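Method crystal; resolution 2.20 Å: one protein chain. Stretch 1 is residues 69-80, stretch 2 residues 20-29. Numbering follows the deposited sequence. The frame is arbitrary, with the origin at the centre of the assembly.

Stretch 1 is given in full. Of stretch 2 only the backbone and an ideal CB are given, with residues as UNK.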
# COMPACT_ATOMS: atom_id res chain seq x y z
N LEU A 69 -8.11 -0.67 -3.98
CA LEU A 69 -7.64 -0.44 -2.62
C LEU A 69 -7.74 1.02 -2.19
O LEU A 69 -7.87 1.91 -3.01
CB LEU A 69 -6.18 -0.90 -2.47
CG LEU A 69 -5.11 0.13 -2.83
CD1 LEU A 69 -3.75 -0.34 -2.36
CD2 LEU A 69 -5.07 0.41 -4.33
N LYS A 70 -7.68 1.24 -0.88
CA LYS A 70 -7.50 2.57 -0.33
C LYS A 70 -6.87 2.48 1.05
O LYS A 70 -7.14 1.55 1.81
CB LYS A 70 -8.84 3.32 -0.28
CG LYS A 70 -9.87 2.66 0.61
CD LYS A 70 -11.23 3.34 0.49
CE LYS A 70 -11.88 3.05 -0.85
NZ LYS A 70 -13.32 3.45 -0.86
N ALA A 71 -6.02 3.45 1.38
CA ALA A 71 -5.40 3.49 2.69
C ALA A 71 -6.42 3.88 3.77
O ALA A 71 -7.38 4.59 3.49
CB ALA A 71 -4.24 4.47 2.69
N ARG A 72 -6.23 3.38 4.99
CA ARG A 72 -7.02 3.80 6.15
C ARG A 72 -6.07 4.22 7.27
O ARG A 72 -5.07 3.54 7.52
CB ARG A 72 -7.95 2.69 6.62
CG ARG A 72 -8.94 2.24 5.57
CD ARG A 72 -10.00 1.34 6.17
NE ARG A 72 -9.40 0.25 6.93
CZ ARG A 72 -10.08 -0.64 7.65
NH1 ARG A 72 -11.40 -0.57 7.70
NH2 ARG A 72 -9.43 -1.59 8.31
N TYR A 73 -6.36 5.34 7.92
CA TYR A 73 -5.38 6.03 8.76
C TYR A 73 -5.30 5.54 10.21
O TYR A 73 -4.25 5.65 10.85
CB TYR A 73 -5.65 7.54 8.76
CG TYR A 73 -5.66 8.17 7.39
CD1 TYR A 73 -4.90 7.66 6.35
CD2 TYR A 73 -6.44 9.29 7.13
CE1 TYR A 73 -4.92 8.24 5.10
CE2 TYR A 73 -6.46 9.88 5.89
CZ TYR A 73 -5.70 9.35 4.87
OH TYR A 73 -5.72 9.93 3.62
N ASP A 74 -6.41 5.02 10.72
CA ASP A 74 -6.45 4.58 12.11
C ASP A 74 -7.48 3.47 12.25
O ASP A 74 -8.65 3.73 12.53
CB ASP A 74 -6.78 5.75 13.04
CG ASP A 74 -6.52 5.44 14.51
OD1 ASP A 74 -6.35 4.26 14.86
OD2 ASP A 74 -6.49 6.39 15.32
N ASN A 75 -7.03 2.23 12.06
CA ASN A 75 -7.96 1.11 12.00
C ASN A 75 -8.50 0.71 13.37
O ASN A 75 -9.36 -0.17 13.47
CB ASN A 75 -7.31 -0.10 11.32
CG ASN A 75 -6.03 -0.55 12.01
OD1 ASN A 75 -5.73 -0.15 13.14
ND2 ASN A 75 -5.27 -1.40 11.33
N THR A 76 -8.01 1.36 14.42
CA THR A 76 -8.57 1.18 15.76
C THR A 76 -9.93 1.87 15.84
O THR A 76 -10.70 1.63 16.77
CB THR A 76 -7.64 1.72 16.86
OG1 THR A 76 -7.55 3.14 16.77
CG2 THR A 76 -6.24 1.11 16.74
N LYS A 77 -10.21 2.73 14.86
CA LYS A 77 -11.50 3.41 14.78
C LYS A 77 -12.25 3.00 13.52
O LYS A 77 -13.20 3.65 13.12
CB LYS A 77 -11.32 4.93 14.79
CG LYS A 77 -10.30 5.45 15.79
CD LYS A 77 -10.61 5.00 17.20
CE LYS A 77 -9.50 5.38 18.17
NZ LYS A 77 -9.56 4.58 19.43
N GLY A 78 -11.81 1.90 12.90
CA GLY A 78 -12.41 1.45 11.65
C GLY A 78 -12.26 2.51 10.57
O GLY A 78 -11.23 3.17 10.47
N TRP A 79 -13.30 2.68 9.76
CA TRP A 79 -13.30 3.70 8.73
C TRP A 79 -13.35 5.10 9.33
O TRP A 79 -12.84 6.06 8.75
CB TRP A 79 -14.48 3.50 7.78
CG TRP A 79 -14.32 2.31 6.90
CD1 TRP A 79 -14.82 1.06 7.11
CD2 TRP A 79 -13.60 2.25 5.67
NE1 TRP A 79 -14.46 0.23 6.08
CE2 TRP A 79 -13.71 0.93 5.18
CE3 TRP A 79 -12.86 3.19 4.94
CZ2 TRP A 79 -13.11 0.53 3.99
CZ3 TRP A 79 -12.27 2.78 3.76
CH2 TRP A 79 -12.40 1.46 3.29
N ASP A 80 -13.95 5.21 10.52
CA ASP A 80 -14.13 6.49 11.18
C ASP A 80 -12.79 7.11 11.56
O ASP A 80 -12.70 8.31 11.81
CB ASP A 80 -15.00 6.33 12.43
CG ASP A 80 -16.36 5.73 12.11
OD1 ASP A 80 -16.89 5.98 11.01
OD2 ASP A 80 -16.91 5.00 12.97
N UNK A 20 2.26 3.07 13.51
CA UNK A 20 2.55 1.72 13.04
C UNK A 20 1.65 0.71 13.73
O UNK A 20 1.65 0.61 14.95
CB UNK A 20 4.02 1.37 13.28
N UNK A 21 0.87 -0.02 12.94
CA UNK A 21 -0.09 -0.97 13.47
C UNK A 21 -1.52 -0.47 13.31
O UNK A 21 -2.48 -1.25 13.39
CB UNK A 21 0.21 -1.25 14.94
N UNK A 22 -1.66 0.83 13.07
CA UNK A 22 -2.98 1.43 12.90
C UNK A 22 -3.26 1.76 11.43
O UNK A 22 -4.41 1.86 11.03
CB UNK A 22 -3.10 2.69 13.75
N UNK A 23 -2.20 1.94 10.65
CA UNK A 23 -2.37 2.23 9.22
C UNK A 23 -2.49 0.93 8.44
O UNK A 23 -1.65 0.04 8.57
CB UNK A 23 -1.20 3.06 8.69
N UNK A 24 -3.55 0.80 7.63
CA UNK A 24 -3.66 -0.36 6.76
C UNK A 24 -4.14 -0.00 5.35
O UNK A 24 -4.27 1.17 5.00
CB UNK A 24 -4.61 -1.38 7.38
N UNK A 25 -4.38 -1.04 4.57
CA UNK A 25 -4.99 -0.92 3.26
C UNK A 25 -6.26 -1.75 3.26
O UNK A 25 -6.24 -2.90 3.68
CB UNK A 25 -4.03 -1.36 2.15
N UNK A 26 -7.35 -1.17 2.79
CA UNK A 26 -8.55 -1.93 2.52
C UNK A 26 -8.53 -2.35 1.05
O UNK A 26 -8.54 -1.50 0.17
CB UNK A 26 -9.80 -1.12 2.85
N UNK A 27 -8.47 -3.64 0.79
CA UNK A 27 -8.27 -4.10 -0.58
C UNK A 27 -9.36 -5.06 -1.03
O UNK A 27 -9.96 -5.75 -0.22
CB UNK A 27 -6.90 -4.77 -0.71
N UNK A 28 -9.62 -5.07 -2.34
CA UNK A 28 -10.60 -5.98 -2.93
C UNK A 28 -10.21 -6.38 -4.36
O UNK A 28 -9.33 -5.77 -4.96
CB UNK A 28 -11.99 -5.33 -2.93
N UNK A 29 -10.87 -7.43 -4.86
CA UNK A 29 -10.53 -8.08 -6.14
C UNK A 29 -9.18 -8.77 -6.15
O UNK A 29 -8.35 -8.57 -5.26
CB UNK A 29 -10.56 -7.04 -7.27

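Stretch 2 runs antiparallel to strand 69-72, so its side chains from 24 to 27 alternate between the face of Leu69 and Ala71 and the face of Lys70 and Arg72.

Position 20 has nothing of stretch 1 near its CB. Many residues would suit; it is Met20, which makes no contact here.

Position 21 has phi 107° and psi -18°. A CB would be jammed against the carbonyl O of the residue before. Glycine is called for, and Gly21 is found. Gly21 O accepts a weak hydrogen bond from Asn75 ND2 (3.5 Å).

At position 22 the CB points sideways, 3.8 Å from Asp74 OD1. The nearby carboxylate favours a basic or polar side chain. Lys22 is deposited. Its chain extends past Asp74, with Lys22 CD 3.7 Å from Asp74 OD1. No salt bridge forms. Lys22 O accepts a hydrogen bond from Asn75 N (2.8 Å).

Position 23 points away overall, although its CB lies 4.1 Å from Arg72 O. Stretch 1 offers no side-chain partner, so several residues would do. Val23 is found.

Position 24 shares a face with Arg72, whose guanidinium lies close by, and Asn75 ND2 is 4.0 Å from the CB. A positive charge and an amide donor call for Asp or Glu. The residue is Asp24. Arg72 NE binds Asp24 OD1 (2.9 Å) and Arg72 NH2 binds Asp24 OD2 (2.8 Å), a two-pronged salt bridge. Asn75 ND2 also donates to Asp24 OD2 (3.2 Å). Main-chain bonds in both directions join Asp24 to Arg72.

Position 25 faces the side of Leu69 and Ala71. Its CB is 4.6 Å from Leu69 CD1, so Leu, Ile, Val or Met would suit. Leu25 sets CD1 3.9 Å from Leu69 CD1 and CD2 4.2 Å from Ala71 CB.

At position 26 the CB is 3.7 Å from Trp79 CH2 and 4.1 Å from Arg72 CD. A broad side chain could use both, aromatic or long aliphatic. Trp26 receives the edge of Trp79 on its ring face, Trp26 CG to Trp79 CZ2 being 3.4 Å. Trp26 CE3 lies over one face of the guanidinium, 3.5 Å from Arg72 NH1.

Position 27 has its CB 4.3 Å from Leu69 CB. An apolar residue fits. Met27 CG packs 3.9 Å from Leu69 CB.

Position 28 points sideways with no near atoms, so only a long side chain could reach back. Trp28 does: Leu69 N sits over its ring face, 3.4 Å from Trp28 CH2.

Position 29 is out of reach. Asn29 makes no contact.

Stretch 2, residues 20-29: MGKVDLWMWN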
# COMPACT_ATOMS: atom_id res chain seq x y z
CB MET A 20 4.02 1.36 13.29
CG MET A 20 4.45 0.05 12.65
SD MET A 20 4.43 0.14 10.85
CE MET A 20 5.47 1.57 10.58
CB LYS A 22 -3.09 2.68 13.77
CG LYS A 22 -2.62 2.45 15.21
CD LYS A 22 -2.96 3.61 16.14
CE LYS A 22 -2.43 3.33 17.54
NZ LYS A 22 -2.95 4.29 18.55
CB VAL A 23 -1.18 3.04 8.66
CG1 VAL A 23 -1.46 3.48 7.23
CG2 VAL A 23 -0.89 4.24 9.54
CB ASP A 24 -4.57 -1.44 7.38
CG ASP A 24 -6.02 -0.99 7.56
OD1 ASP A 24 -6.53 -0.17 6.76
OD2 ASP A 24 -6.68 -1.49 8.50
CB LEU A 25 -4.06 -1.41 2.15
CG LEU A 25 -2.68 -0.80 1.98
CD1 LEU A 25 -1.93 -1.53 0.86
CD2 LEU A 25 -2.78 0.70 1.69
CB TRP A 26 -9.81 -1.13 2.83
CG TRP A 26 -11.04 -1.96 2.86
CD1 TRP A 26 -11.93 -2.13 1.85
CD2 TRP A 26 -11.51 -2.74 3.96
NE1 TRP A 26 -12.94 -2.97 2.25
CE2 TRP A 26 -12.71 -3.36 3.54
CE3 TRP A 26 -11.05 -2.98 5.25
CZ2 TRP A 26 -13.44 -4.21 4.37
CZ3 TRP A 26 -11.77 -3.81 6.08
CH2 TRP A 26 -12.96 -4.42 5.64
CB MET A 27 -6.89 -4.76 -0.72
CG MET A 27 -5.77 -3.95 -0.10
SD MET A 27 -4.16 -4.74 -0.28
CE MET A 27 -3.78 -4.37 -1.99
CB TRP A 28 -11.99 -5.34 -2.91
CG TRP A 28 -12.13 -4.09 -3.73
CD1 TRP A 28 -12.62 -4.00 -4.99
CD2 TRP A 28 -11.81 -2.75 -3.33
NE1 TRP A 28 -12.61 -2.69 -5.41
CE2 TRP A 28 -12.12 -1.91 -4.41
CE3 TRP A 28 -11.28 -2.18 -2.16
CZ2 TRP A 28 -11.92 -0.53 -4.37
CZ3 TRP A 28 -11.08 -0.81 -2.12
CH2 TRP A 28 -11.40 -0.00 -3.22
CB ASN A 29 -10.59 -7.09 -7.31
CG ASN A 29 -11.95 -6.45 -7.46
OD1 ASN A 29 -12.07 -5.24 -7.63
ND2 ASN A 29 -13.01 -7.27 -7.37
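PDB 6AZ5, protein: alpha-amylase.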